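Local atomic coordinates of actinorhodin polyketide putative beta-ketoacyl synthase 2 (Streptomyces coelicolor A3, PDB entry 1TQY), a protein that serves as the chain length factor of the actinorhodin polyketide synthase, a beta-ketoacyl synthase relative that probably works together with a ketosynthase partner in building the polyketide chain. Residues 283-288 and 391-396; 22-27 and 60-65; 121-126 and 133-138; 51-56 and 206-211. All blocks are in the same frame, centred on the assembly; numbering follows the deposited sequence.

Contact 1: 283-288 and 391-396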
loop_
_atom_site.group_PDB
_atom_site.type_symbol
_atom_site.label_atom_id
_atom_site.label_comp_id
_atom_site.label_asym_id
_atom_site.label_seq_id
_atom_site.Cartn_x
_atom_site.Cartn_y
_atom_site.Cartn_z
ATOM N N ARG B 283 8.911 17.570 12.848
ATOM C CA ARG B 283 7.509 17.906 12.628
ATOM C C ARG B 283 6.574 16.723 12.927
ATOM O O ARG B 283 5.551 16.897 13.593
ATOM C CB ARG B 283 7.278 18.409 11.194
ATOM C CG ARG B 283 5.813 18.775 10.903
ATOM C CD ARG B 283 5.631 19.620 9.634
ATOM N NE ARG B 283 5.834 18.871 8.392
ATOM C CZ ARG B 283 7.016 18.669 7.821
ATOM N NH1 ARG B 283 8.114 19.167 8.378
ATOM N NH2 ARG B 283 7.098 17.964 6.699
ATOM N N ALA B 284 6.922 15.530 12.446
ATOM C CA ALA B 284 6.094 14.351 12.692
ATOM C C ALA B 284 5.912 14.136 14.192
ATOM O O ALA B 284 4.802 13.895 14.671
ATOM C CB ALA B 284 6.733 13.099 12.055
ATOM N N ILE B 285 7.008 14.229 14.940
ATOM C CA ILE B 285 6.941 14.046 16.381
ATOM C C ILE B 285 5.964 15.020 17.033
ATOM O O ILE B 285 5.069 14.614 17.778
ATOM C CB ILE B 285 8.300 14.248 17.047
ATOM C CG1 ILE B 285 9.277 13.171 16.575
ATOM C CG2 ILE B 285 8.119 14.216 18.561
ATOM C CD1 ILE B 285 10.709 13.459 16.942
ATOM N N ARG B 286 6.131 16.305 16.745
ATOM C CA ARG B 286 5.253 17.310 17.338
ATOM C C ARG B 286 3.807 17.143 16.887
ATOM O O ARG B 286 2.878 17.476 17.625
ATOM C CB ARG B 286 5.724 18.719 16.989
ATOM C CG ARG B 286 7.059 19.086 17.550
ATOM C CD ARG B 286 7.497 20.452 17.042
ATOM N NE ARG B 286 8.819 20.770 17.561
ATOM C CZ ARG B 286 9.061 21.141 18.814
ATOM N NH1 ARG B 286 8.061 21.259 19.683
ATOM N NH2 ARG B 286 10.310 21.360 19.203
ATOM N N LEU B 287 3.618 16.645 15.672
ATOM C CA LEU B 287 2.271 16.430 15.158
ATOM C C LEU B 287 1.643 15.290 15.955
ATOM O O LEU B 287 0.503 15.382 16.403
ATOM C CB LEU B 287 2.313 16.075 13.670
ATOM C CG LEU B 287 1.775 17.100 12.668
ATOM C CD1 LEU B 287 1.959 18.512 13.178
ATOM C CD2 LEU B 287 2.458 16.892 11.321
ATOM N N ALA B 288 2.407 14.221 16.143
ATOM C CA ALA B 288 1.920 13.073 16.893
ATOM C C ALA B 288 1.601 13.454 18.340
ATOM O O ALA B 288 0.605 12.993 18.897
ATOM C CB ALA B 288 2.953 11.932 16.854
ATOM N N THR B 391 4.293 6.953 29.190
ATOM C CA THR B 391 4.050 7.435 27.836
ATOM C C THR B 391 5.306 7.214 27.014
ATOM O O THR B 391 6.403 7.584 27.425
ATOM C CB THR B 391 3.703 8.933 27.828
ATOM O OG1 THR B 391 2.504 9.142 28.583
ATOM C CG2 THR B 391 3.490 9.426 26.404
ATOM N N ALA B 392 5.142 6.609 25.847
ATOM C CA ALA B 392 6.273 6.336 24.990
ATOM C C ALA B 392 6.034 6.887 23.599
ATOM O O ALA B 392 4.895 6.916 23.127
ATOM C CB ALA B 392 6.512 4.832 24.912
ATOM N N LEU B 393 7.106 7.355 22.962
ATOM C CA LEU B 393 7.040 7.855 21.591
ATOM C C LEU B 393 7.822 6.833 20.761
ATOM O O LEU B 393 8.920 6.427 21.142
ATOM C CB LEU B 393 7.701 9.241 21.452
ATOM C CG LEU B 393 7.865 9.733 20.001
ATOM C CD1 LEU B 393 6.515 10.123 19.436
ATOM C CD2 LEU B 393 8.827 10.936 19.934
ATOM N N VAL B 394 7.235 6.398 19.650
ATOM C CA VAL B 394 7.867 5.435 18.749
ATOM C C VAL B 394 8.077 6.140 17.412
ATOM O O VAL B 394 7.173 6.801 16.903
ATOM C CB VAL B 394 6.983 4.172 18.545
ATOM C CG1 VAL B 394 7.656 3.202 17.564
ATOM C CG2 VAL B 394 6.767 3.472 19.889
ATOM N N LEU B 395 9.275 5.999 16.857
ATOM C CA LEU B 395 9.645 6.646 15.598
ATOM C C LEU B 395 10.075 5.656 14.524
ATOM O O LEU B 395 10.693 4.636 14.822
ATOM C CB LEU B 395 10.808 7.602 15.852
ATOM C CG LEU B 395 10.549 8.666 16.913
ATOM C CD1 LEU B 395 11.763 9.561 17.064
ATOM C CD2 LEU B 395 9.330 9.469 16.501
ATOM N N ALA B 396 9.778 5.968 13.271
ATOM C CA ALA B 396 10.190 5.093 12.183
ATOM C C ALA B 396 10.390 5.931 10.942
ATOM O O ALA B 396 9.652 6.880 10.716
ATOM C CB ALA B 396 9.126 4.030 11.915
#
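I285 overlaps two leucines of strand 391-398 at once, laying its forked side chain across the ends of L393 and L395. Its CG2 methyl meets CD2 of L393 at 3.6 Å, while its CG1 methylene reaches CD2 of L395 at 3.7 Å. Farther along the same branch, the distance between I285 CD1 and L395 CD1 is 4.0 Å. The first torsion of I285, -65°, sets CG1 anti to the carbonyl carbon and CG2 anti to the backbone N, which turns CG2 toward L393 and CG1, with CD1 beyond it, toward L395. Both leucines cross the isoleucine at roughly a right angle; L395, whose CB does not point straight at the helix, brings its methyls nearer with CG anti to the carbonyl carbon (chi1 -57°). As L393 and L395 lie two residues apart on an extended strand, they emerge on the same side of it, and the isoleucine spans the pair. No hydrogen bond links the two segments; the interface is wholly apolar, and all three residues are buried. This is helix-on-sheet packing in the C-terminal half of a thiolase-like fold. V323 of helix 310-324 also touches I285, and F324 and E316 of that helix reach L393 and L395. Strand 391-398 is itself held between strands 301-303 and 402-410, while A284 and A288 of helix 281-292 rest against strands 260-269 and 402-410.

Contact 2: 22-27 and 60-65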
loop_
_atom_site.group_PDB
_atom_site.type_symbol
_atom_site.label_atom_id
_atom_site.label_comp_id
_atom_site.label_asym_id
_atom_site.label_seq_id
_atom_site.Cartn_x
_atom_site.Cartn_y
_atom_site.Cartn_z
ATOM N N ASN B 22 14.882 -13.113 17.292
ATOM C CA ASN B 22 15.342 -13.529 18.615
ATOM C C ASN B 22 14.204 -14.079 19.475
ATOM O O ASN B 22 14.332 -14.182 20.693
ATOM C CB ASN B 22 16.056 -12.367 19.332
ATOM C CG ASN B 22 15.168 -11.159 19.521
ATOM O OD1 ASN B 22 14.167 -10.995 18.816
ATOM N ND2 ASN B 22 15.545 -10.285 20.451
ATOM N N GLY B 23 13.089 -14.433 18.839
ATOM C CA GLY B 23 11.976 -14.978 19.599
ATOM C C GLY B 23 10.659 -15.170 18.862
ATOM O O GLY B 23 10.026 -14.197 18.436
ATOM N N LEU B 24 10.244 -16.428 18.713
ATOM C CA LEU B 24 8.989 -16.756 18.044
ATOM C C LEU B 24 7.890 -16.671 19.085
ATOM O O LEU B 24 7.614 -17.643 19.786
ATOM C CB LEU B 24 9.012 -18.177 17.474
ATOM C CG LEU B 24 8.680 -18.361 15.985
ATOM C CD1 LEU B 24 8.446 -19.835 15.727
ATOM C CD2 LEU B 24 7.480 -17.560 15.586
ATOM N N GLY B 25 7.264 -15.508 19.183
ATOM C CA GLY B 25 6.217 -15.330 20.168
ATOM C C GLY B 25 6.655 -14.268 21.153
ATOM O O GLY B 25 7.843 -14.106 21.414
ATOM N N LEU B 26 5.687 -13.539 21.689
ATOM C CA LEU B 26 5.943 -12.464 22.635
ATOM C C LEU B 26 6.869 -12.829 23.791
ATOM O O LEU B 26 7.873 -12.161 24.012
ATOM C CB LEU B 26 4.621 -11.962 23.211
ATOM C CG LEU B 26 4.385 -10.465 23.444
ATOM C CD1 LEU B 26 3.340 -10.350 24.550
ATOM C CD2 LEU B 26 5.658 -9.736 23.847
ATOM N N ALA B 27 6.538 -13.882 24.535
ATOM C CA ALA B 27 7.353 -14.255 25.688
ATOM C C ALA B 27 8.831 -14.429 25.356
ATOM O O ALA B 27 9.689 -13.788 25.969
ATOM C CB ALA B 27 6.806 -15.518 26.341
ATOM N N ASP B 60 14.885 -18.921 12.811
ATOM C CA ASP B 60 15.224 -20.307 12.476
ATOM C C ASP B 60 14.440 -21.377 13.209
ATOM O O ASP B 60 14.692 -22.557 13.015
ATOM C CB ASP B 60 16.716 -20.573 12.708
ATOM C CG ASP B 60 17.609 -19.658 11.899
ATOM O OD1 ASP B 60 17.381 -19.503 10.680
ATOM O OD2 ASP B 60 18.551 -19.100 12.498
ATOM N N ASP B 61 13.494 -20.989 14.046
ATOM C CA ASP B 61 12.723 -21.986 14.780
ATOM C C ASP B 61 11.267 -21.975 14.358
ATOM O O ASP B 61 10.386 -22.351 15.132
ATOM C CB ASP B 61 12.831 -21.721 16.274
ATOM C CG ASP B 61 12.507 -20.285 16.624
ATOM O OD1 ASP B 61 12.462 -19.963 17.830
ATOM O OD2 ASP B 61 12.300 -19.484 15.683
ATOM N N PHE B 62 11.021 -21.534 13.129
ATOM C CA PHE B 62 9.667 -21.474 12.593
ATOM C C PHE B 62 9.518 -22.464 11.452
ATOM O O PHE B 62 10.116 -22.300 10.391
ATOM C CB PHE B 62 9.355 -20.070 12.068
ATOM C CG PHE B 62 7.991 -19.947 11.427
ATOM C CD1 PHE B 62 6.837 -20.009 12.206
ATOM C CD2 PHE B 62 7.863 -19.756 10.049
ATOM C CE1 PHE B 62 5.571 -19.880 11.625
ATOM C CE2 PHE B 62 6.603 -19.625 9.454
ATOM C CZ PHE B 62 5.454 -19.686 10.244
ATOM N N HIS B 63 8.733 -23.508 11.670
ATOM C CA HIS B 63 8.513 -24.480 10.609
ATOM C C HIS B 63 7.059 -24.277 10.201
ATOM O O HIS B 63 6.149 -24.741 10.883
ATOM C CB HIS B 63 8.736 -25.901 11.124
ATOM C CG HIS B 63 8.655 -26.942 10.052
ATOM N ND1 HIS B 63 7.878 -28.074 10.172
ATOM C CD2 HIS B 63 9.235 -27.011 8.829
ATOM C CE1 HIS B 63 7.977 -28.793 9.068
ATOM N NE2 HIS B 63 8.794 -28.170 8.236
ATOM N N ALA B 64 6.851 -23.584 9.085
ATOM C CA ALA B 64 5.511 -23.272 8.604
ATOM C C ALA B 64 4.481 -24.381 8.777
ATOM O O ALA B 64 3.431 -24.160 9.374
ATOM C CB ALA B 64 5.570 -22.825 7.143
ATOM N N PRO B 65 4.775 -25.593 8.278
ATOM C CA PRO B 65 3.833 -26.709 8.403
ATOM C C PRO B 65 3.300 -26.921 9.812
ATOM O O PRO B 65 2.222 -27.486 9.992
ATOM C CB PRO B 65 4.645 -27.904 7.901
ATOM C CG PRO B 65 5.536 -27.282 6.868
ATOM C CD PRO B 65 5.999 -26.024 7.579
HETATM O O HOH W 1 11.726 -18.531 20.030
#
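D61 is the first residue of 60-65 to meet the other segment, and it does so through both backbone and carboxylate. Its carbonyl O lies 3.2 Å from CD1 of L24, a close carbon-oxygen approach, while its OD2 comes within 3.8 Å of L24 CG; the leucine and aspartate side chains run antiparallel alongside one another. With CG placed between its backbone N and carbonyl carbon (chi1 51°), the aspartate turns its carboxylate toward the strand 23-24. There one water joins the segments: it accepts from L24 N at 2.9 Å and donates to D61 OD1 at 2.7 Å, giving the backbone amide a polar partner at this surface. The D61 side chain also lies about 6 Å from a bound sodium ion. F62 follows, and here the contact becomes apolar. L24 CD1 packs 3.7 Å from F62 CA and 3.8 Å from F62 CB, and the methyl sits beside the phenyl rim, close to level with the ring. Over one face of that ring, toward its rim, stands the backbone N of A64. A single leucine methyl thus fits against the bend in the chain at D61 and F62, before the weakly bonded helical turn that begins near A64. Helix 78-93 backs both sides of the contact, with W89 against L24 and L82 and T85 against F62, while V19 of strand 11-20 packs on L24 beside the short antiparallel strand 23-24.

Contact 3: 121-126 and 133-138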
loop_
_atom_site.group_PDB
_atom_site.type_symbol
_atom_site.label_atom_id
_atom_site.label_comp_id
_atom_site.label_asym_id
_atom_site.label_seq_id
_atom_site.Cartn_x
_atom_site.Cartn_y
_atom_site.Cartn_z
ATOM N N HIS B 121 10.703 -14.570 -6.850
ATOM C CA HIS B 121 12.013 -14.844 -7.446
ATOM C C HIS B 121 11.984 -16.234 -8.089
ATOM O O HIS B 121 12.401 -16.416 -9.237
ATOM C CB HIS B 121 13.110 -14.783 -6.381
ATOM C CG HIS B 121 14.498 -14.998 -6.913
ATOM N ND1 HIS B 121 15.595 -15.106 -6.086
ATOM C CD2 HIS B 121 14.964 -15.155 -8.177
ATOM C CE1 HIS B 121 16.676 -15.322 -6.816
ATOM N NE2 HIS B 121 16.321 -15.357 -8.086
ATOM N N ARG B 122 11.474 -17.217 -7.357
ATOM C CA ARG B 122 11.392 -18.576 -7.893
ATOM C C ARG B 122 10.506 -18.606 -9.139
ATOM O O ARG B 122 10.775 -19.356 -10.084
ATOM C CB ARG B 122 10.841 -19.540 -6.830
ATOM C CG ARG B 122 11.659 -19.559 -5.551
ATOM C CD ARG B 122 10.971 -20.300 -4.432
ATOM N NE ARG B 122 11.749 -20.198 -3.205
ATOM C CZ ARG B 122 12.957 -20.729 -3.041
ATOM N NH1 ARG B 122 13.521 -21.410 -4.026
ATOM N NH2 ARG B 122 13.614 -20.558 -1.902
ATOM N N GLU B 123 9.452 -17.794 -9.164
ATOM C CA GLU B 123 8.569 -17.787 -10.335
ATOM C C GLU B 123 9.259 -17.134 -11.525
ATOM O O GLU B 123 9.024 -17.516 -12.675
ATOM C CB GLU B 123 7.239 -17.085 -10.015
ATOM C CG GLU B 123 6.333 -17.860 -9.046
ATOM C CD GLU B 123 6.119 -19.323 -9.453
ATOM O OE1 GLU B 123 5.964 -19.593 -10.667
ATOM O OE2 GLU B 123 6.089 -20.196 -8.548
ATOM N N PHE B 124 10.113 -16.152 -11.252
ATOM C CA PHE B 124 10.862 -15.476 -12.322
ATOM C C PHE B 124 11.853 -16.467 -12.924
ATOM O O PHE B 124 12.068 -16.496 -14.138
ATOM C CB PHE B 124 11.649 -14.286 -11.763
ATOM C CG PHE B 124 10.951 -12.973 -11.902
ATOM C CD1 PHE B 124 10.902 -12.330 -13.134
ATOM C CD2 PHE B 124 10.384 -12.355 -10.796
ATOM C CE1 PHE B 124 10.305 -11.079 -13.267
ATOM C CE2 PHE B 124 9.778 -11.098 -10.910
ATOM C CZ PHE B 124 9.742 -10.458 -12.149
ATOM N N ARG B 125 12.455 -17.279 -12.061
ATOM C CA ARG B 125 13.443 -18.250 -12.523
ATOM C C ARG B 125 12.812 -19.341 -13.393
ATOM O O ARG B 125 13.361 -19.689 -14.425
ATOM C CB ARG B 125 14.173 -18.873 -11.329
ATOM C CG ARG B 125 15.507 -19.495 -11.705
ATOM C CD ARG B 125 16.205 -20.102 -10.494
ATOM N NE ARG B 125 16.381 -21.535 -10.682
ATOM C CZ ARG B 125 17.124 -22.072 -11.645
ATOM N NH1 ARG B 125 17.772 -21.292 -12.500
ATOM N NH2 ARG B 125 17.188 -23.392 -11.780
ATOM N N LYS B 126 11.659 -19.858 -12.976
ATOM C CA LYS B 126 10.976 -20.895 -13.726
ATOM C C LYS B 126 10.546 -20.404 -15.101
ATOM O O LYS B 126 10.603 -21.151 -16.082
ATOM C CB LYS B 126 9.754 -21.391 -12.963
ATOM C CG LYS B 126 10.092 -22.085 -11.653
ATOM C CD LYS B 126 8.902 -22.820 -11.073
ATOM C CE LYS B 126 7.686 -21.937 -10.928
ATOM N NZ LYS B 126 6.662 -22.572 -10.040
ATOM N N LYS B 133 4.616 -21.630 -18.972
ATOM C CA LYS B 133 3.698 -22.658 -18.510
ATOM C C LYS B 133 4.048 -23.229 -17.140
ATOM O O LYS B 133 3.204 -23.835 -16.477
ATOM C CB LYS B 133 3.601 -23.791 -19.536
ATOM C CG LYS B 133 2.800 -23.414 -20.772
ATOM C CD LYS B 133 2.567 -24.619 -21.648
ATOM C CE LYS B 133 1.777 -24.252 -22.885
ATOM N NZ LYS B 133 2.532 -23.269 -23.713
ATOM N N SER B 134 5.284 -23.021 -16.702
ATOM C CA SER B 134 5.724 -23.534 -15.410
ATOM C C SER B 134 5.340 -22.630 -14.237
ATOM O O SER B 134 5.443 -23.042 -13.077
ATOM C CB SER B 134 7.242 -23.715 -15.410
ATOM O OG SER B 134 7.884 -22.451 -15.371
ATOM N N VAL B 135 4.906 -21.407 -14.533
ATOM C CA VAL B 135 4.536 -20.460 -13.483
ATOM C C VAL B 135 3.353 -20.919 -12.647
ATOM O O VAL B 135 2.326 -21.358 -13.167
ATOM C CB VAL B 135 4.245 -19.046 -14.057
ATOM C CG1 VAL B 135 3.671 -18.136 -12.965
ATOM C CG2 VAL B 135 5.526 -18.439 -14.595
ATOM N N SER B 136 3.526 -20.819 -11.334
ATOM C CA SER B 136 2.517 -21.213 -10.356
ATOM C C SER B 136 1.176 -20.511 -10.503
ATOM O O SER B 136 1.102 -19.350 -10.913
ATOM C CB SER B 136 3.049 -20.967 -8.948
ATOM O OG SER B 136 2.012 -21.125 -8.002
ATOM N N VAL B 137 0.111 -21.212 -10.145
ATOM C CA VAL B 137 -1.209 -20.620 -10.231
ATOM C C VAL B 137 -1.400 -19.636 -9.068
ATOM O O VAL B 137 -2.394 -18.915 -9.019
ATOM C CB VAL B 137 -2.327 -21.715 -10.200
ATOM C CG1 VAL B 137 -2.282 -22.541 -11.483
ATOM C CG2 VAL B 137 -2.143 -22.622 -8.986
ATOM N N TYR B 138 -0.437 -19.603 -8.141
ATOM C CA TYR B 138 -0.496 -18.698 -6.982
ATOM C C TYR B 138 0.357 -17.436 -7.152
ATOM O O TYR B 138 0.271 -16.510 -6.343
ATOM C CB TYR B 138 -0.033 -19.402 -5.702
ATOM C CG TYR B 138 -0.715 -20.714 -5.453
ATOM C CD1 TYR B 138 -2.111 -20.791 -5.379
ATOM C CD2 TYR B 138 0.030 -21.893 -5.342
ATOM C CE1 TYR B 138 -2.753 -22.010 -5.209
ATOM C CE2 TYR B 138 -0.598 -23.124 -5.171
ATOM C CZ TYR B 138 -1.992 -23.177 -5.110
ATOM O OH TYR B 138 -2.635 -24.388 -4.974
#
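E123 receives the backbone N-H of S136 on its OE1 at 2.8 Å, in a nearly straight bond (169°) that comes from above the carboxylate plane, 51° out of it. Its other oxygen, OE2, is taken by K126 NZ at 2.9 Å, a salt bridge within helix 117-129 that approaches on the syn side. The carboxylate is therefore gripped by a loop amide and a lysine together, an environment that would be expected to keep it ionised. A bend at chi2 (-50°) curls the glutamate chain so that its end reaches the loop. K126, bent at chi3, also makes a weak bond from NZ to S134 O. S136 OG in turn accepts from Y138 N at 2.9 Å, a capping bond just before the turn that leads into helix 139-142. Around this polar core the packing is close: OE2 of E123 lies 3.2 Å from CB of S136, and V135 sets its CG1 3.6 Å from E123 OE1. At the far end S134 OG nears K126 O at 3.1 Å and also K126 CB, although G131 O is its hydrogen-bonding partner. V135 packs further on L127 and on an apolar side chain of the other protein chain. The arrangement closes the loop between two helices: an acidic side chain of the first holds the returning chain by its amide, and a serine cap precedes the second, close to the subunit interface.

Contact 4: 51-56 and 206-211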
loop_
_atom_site.group_PDB
_atom_site.type_symbol
_atom_site.label_atom_id
_atom_site.label_comp_id
_atom_site.label_asym_id
_atom_site.label_seq_id
_atom_site.Cartn_x
_atom_site.Cartn_y
_atom_site.Cartn_z
ATOM N N TYR B 51 28.796 -12.639 -1.298
ATOM C CA TYR B 51 28.275 -11.273 -1.306
ATOM C C TYR B 51 28.941 -10.448 -0.205
ATOM O O TYR B 51 29.414 -10.996 0.791
ATOM C CB TYR B 51 26.764 -11.293 -1.080
ATOM C CG TYR B 51 26.016 -12.077 -2.120
ATOM C CD1 TYR B 51 25.910 -11.616 -3.428
ATOM C CD2 TYR B 51 25.423 -13.295 -1.799
ATOM C CE1 TYR B 51 25.227 -12.355 -4.388
ATOM C CE2 TYR B 51 24.742 -14.037 -2.751
ATOM C CZ TYR B 51 24.647 -13.564 -4.041
ATOM O OH TYR B 51 23.960 -14.292 -4.974
ATOM N N PRO B 52 28.973 -9.116 -0.368
ATOM C CA PRO B 52 29.573 -8.183 0.597
ATOM C C PRO B 52 28.961 -8.257 1.994
ATOM O O PRO B 52 29.675 -8.300 2.989
ATOM C CB PRO B 52 29.325 -6.815 -0.033
ATOM C CG PRO B 52 29.230 -7.106 -1.486
ATOM C CD PRO B 52 28.460 -8.395 -1.544
ATOM N N ALA B 53 27.635 -8.247 2.064
ATOM C CA ALA B 53 26.940 -8.322 3.342
ATOM C C ALA B 53 26.635 -9.790 3.602
ATOM O O ALA B 53 26.271 -10.516 2.678
ATOM C CB ALA B 53 25.649 -7.517 3.282
ATOM N N THR B 54 26.772 -10.224 4.853
ATOM C CA THR B 54 26.544 -11.622 5.193
ATOM C C THR B 54 25.731 -11.858 6.452
ATOM O O THR B 54 25.402 -12.999 6.778
ATOM C CB THR B 54 27.878 -12.348 5.397
ATOM O OG1 THR B 54 28.564 -11.746 6.502
ATOM C CG2 THR B 54 28.740 -12.242 4.158
ATOM N N LEU B 55 25.411 -10.790 7.166
ATOM C CA LEU B 55 24.664 -10.925 8.410
ATOM C C LEU B 55 23.207 -10.507 8.279
ATOM O O LEU B 55 22.894 -9.559 7.563
ATOM C CB LEU B 55 25.335 -10.093 9.504
ATOM C CG LEU B 55 26.727 -10.509 9.986
ATOM C CD1 LEU B 55 27.134 -9.589 11.131
ATOM C CD2 LEU B 55 26.717 -11.958 10.462
ATOM N N ALA B 56 22.328 -11.219 8.979
ATOM C CA ALA B 56 20.905 -10.924 8.955
ATOM C C ALA B 56 20.186 -11.502 10.163
ATOM O O ALA B 56 20.695 -12.403 10.833
ATOM C CB ALA B 56 20.274 -11.460 7.682
ATOM N N SER B 206 19.360 -6.995 -3.540
ATOM C CA SER B 206 18.523 -5.804 -3.669
ATOM C C SER B 206 18.713 -4.910 -2.436
ATOM O O SER B 206 18.874 -3.692 -2.552
ATOM C CB SER B 206 17.047 -6.215 -3.816
ATOM O OG SER B 206 16.813 -6.819 -5.093
ATOM N N GLN B 207 18.719 -5.525 -1.253
ATOM C CA GLN B 207 18.904 -4.784 -0.013
ATOM C C GLN B 207 20.300 -4.185 0.014
ATOM O O GLN B 207 20.492 -3.042 0.445
ATOM C CB GLN B 207 18.668 -5.710 1.194
ATOM C CG GLN B 207 17.223 -6.203 1.277
ATOM C CD GLN B 207 16.956 -7.161 2.428
ATOM O OE1 GLN B 207 16.909 -6.772 3.594
ATOM N NE2 GLN B 207 16.784 -8.433 2.093
ATOM N N ILE B 208 21.276 -4.942 -0.468
ATOM C CA ILE B 208 22.640 -4.425 -0.504
ATOM C C ILE B 208 22.692 -3.163 -1.377
ATOM O O ILE B 208 23.487 -2.263 -1.119
ATOM C CB ILE B 208 23.637 -5.471 -1.045
ATOM C CG1 ILE B 208 23.824 -6.590 -0.003
ATOM C CG2 ILE B 208 24.989 -4.811 -1.324
ATOM C CD1 ILE B 208 24.942 -7.555 -0.353
ATOM N N ALA B 209 21.848 -3.108 -2.411
ATOM C CA ALA B 209 21.815 -1.941 -3.293
ATOM C C ALA B 209 21.382 -0.684 -2.535
ATOM O O ALA B 209 21.554 0.429 -3.023
ATOM C CB ALA B 209 20.867 -2.181 -4.485
ATOM N N SER B 210 20.806 -0.857 -1.349
ATOM C CA SER B 210 20.386 0.297 -0.552
ATOM C C SER B 210 21.597 1.160 -0.278
ATOM O O SER B 210 21.496 2.379 -0.148
ATOM C CB SER B 210 19.828 -0.149 0.790
ATOM O OG SER B 210 20.841 -0.765 1.569
ATOM N N GLY B 211 22.746 0.504 -0.169
ATOM C CA GLY B 211 23.984 1.199 0.122
ATOM C C GLY B 211 24.078 1.435 1.616
ATOM O O GLY B 211 24.981 2.118 2.085
#
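The C-terminal part of helix 201-208 meets the loop that leads into strand 55-57, which pairs antiparallel with 40-42, and I208 carries the contact from the helix side. Its terminal CD1 methyl is received by three consecutive residues: it lies 3.7 Å from A53 CB, 3.8 Å from P52 CD and, more loosely, 4.2 Å from Y51 CB. The backbone of the loop takes part as well, since A53 N is also 3.7 Å from I208 CD1, and I208 CG1 stands 3.9 Å from A53 CB. An extended chain (chi2 -171°) carries CD1 outward from the helix to this spot, with the proline ring crossing it obliquely. No hydrogen bond joins the two segments, and the isoleucine tip meets the loop entirely through van der Waals contacts. Following I208, S210 OG donates to Q207 O at 2.6 Å, nearly in line with the carbonyl (174°), and the same oxygen accepts S210 N, so two bonds hold it. S210 OG is in turn met by R212 N, and G211 takes a positive phi where the chain leaves helical geometry. On the loop side, A53 O accepts from W204 NE1, a polar link to the same helix, and Y51 OH bonds to the backbone of the other protein chain. Y51 also packs on P201 and V205, whereas T54 and A56 pair with V43 and G41 beside strand 40-42, setting the loop between helix 201-208 and this small sheet.

How the contacts relate
The four contacts are spread through one thiolase-like fold, none packing against another, although 51-56 and 60-65 are neighbours in the sequence. Contacts 1 and 2 lie on opposite sides of the chain's centre, about 30 Å apart between centres. Strand 23-24 of contact 2 pairs with 11-20, which pairs with 260-269; strand 391-398 of contact 1 reaches 260-269 by way of 402-410. Contact 3 is the farthest from contact 1, about 42 Å between centres. Contacts 2 and 4 interleave along the chain, and contact 3 is nested in the long loop closed by contact 4. Contacts 2, 3 and 4 thus involve the N-terminal half, while contact 1 comes last, in the C-terminal half.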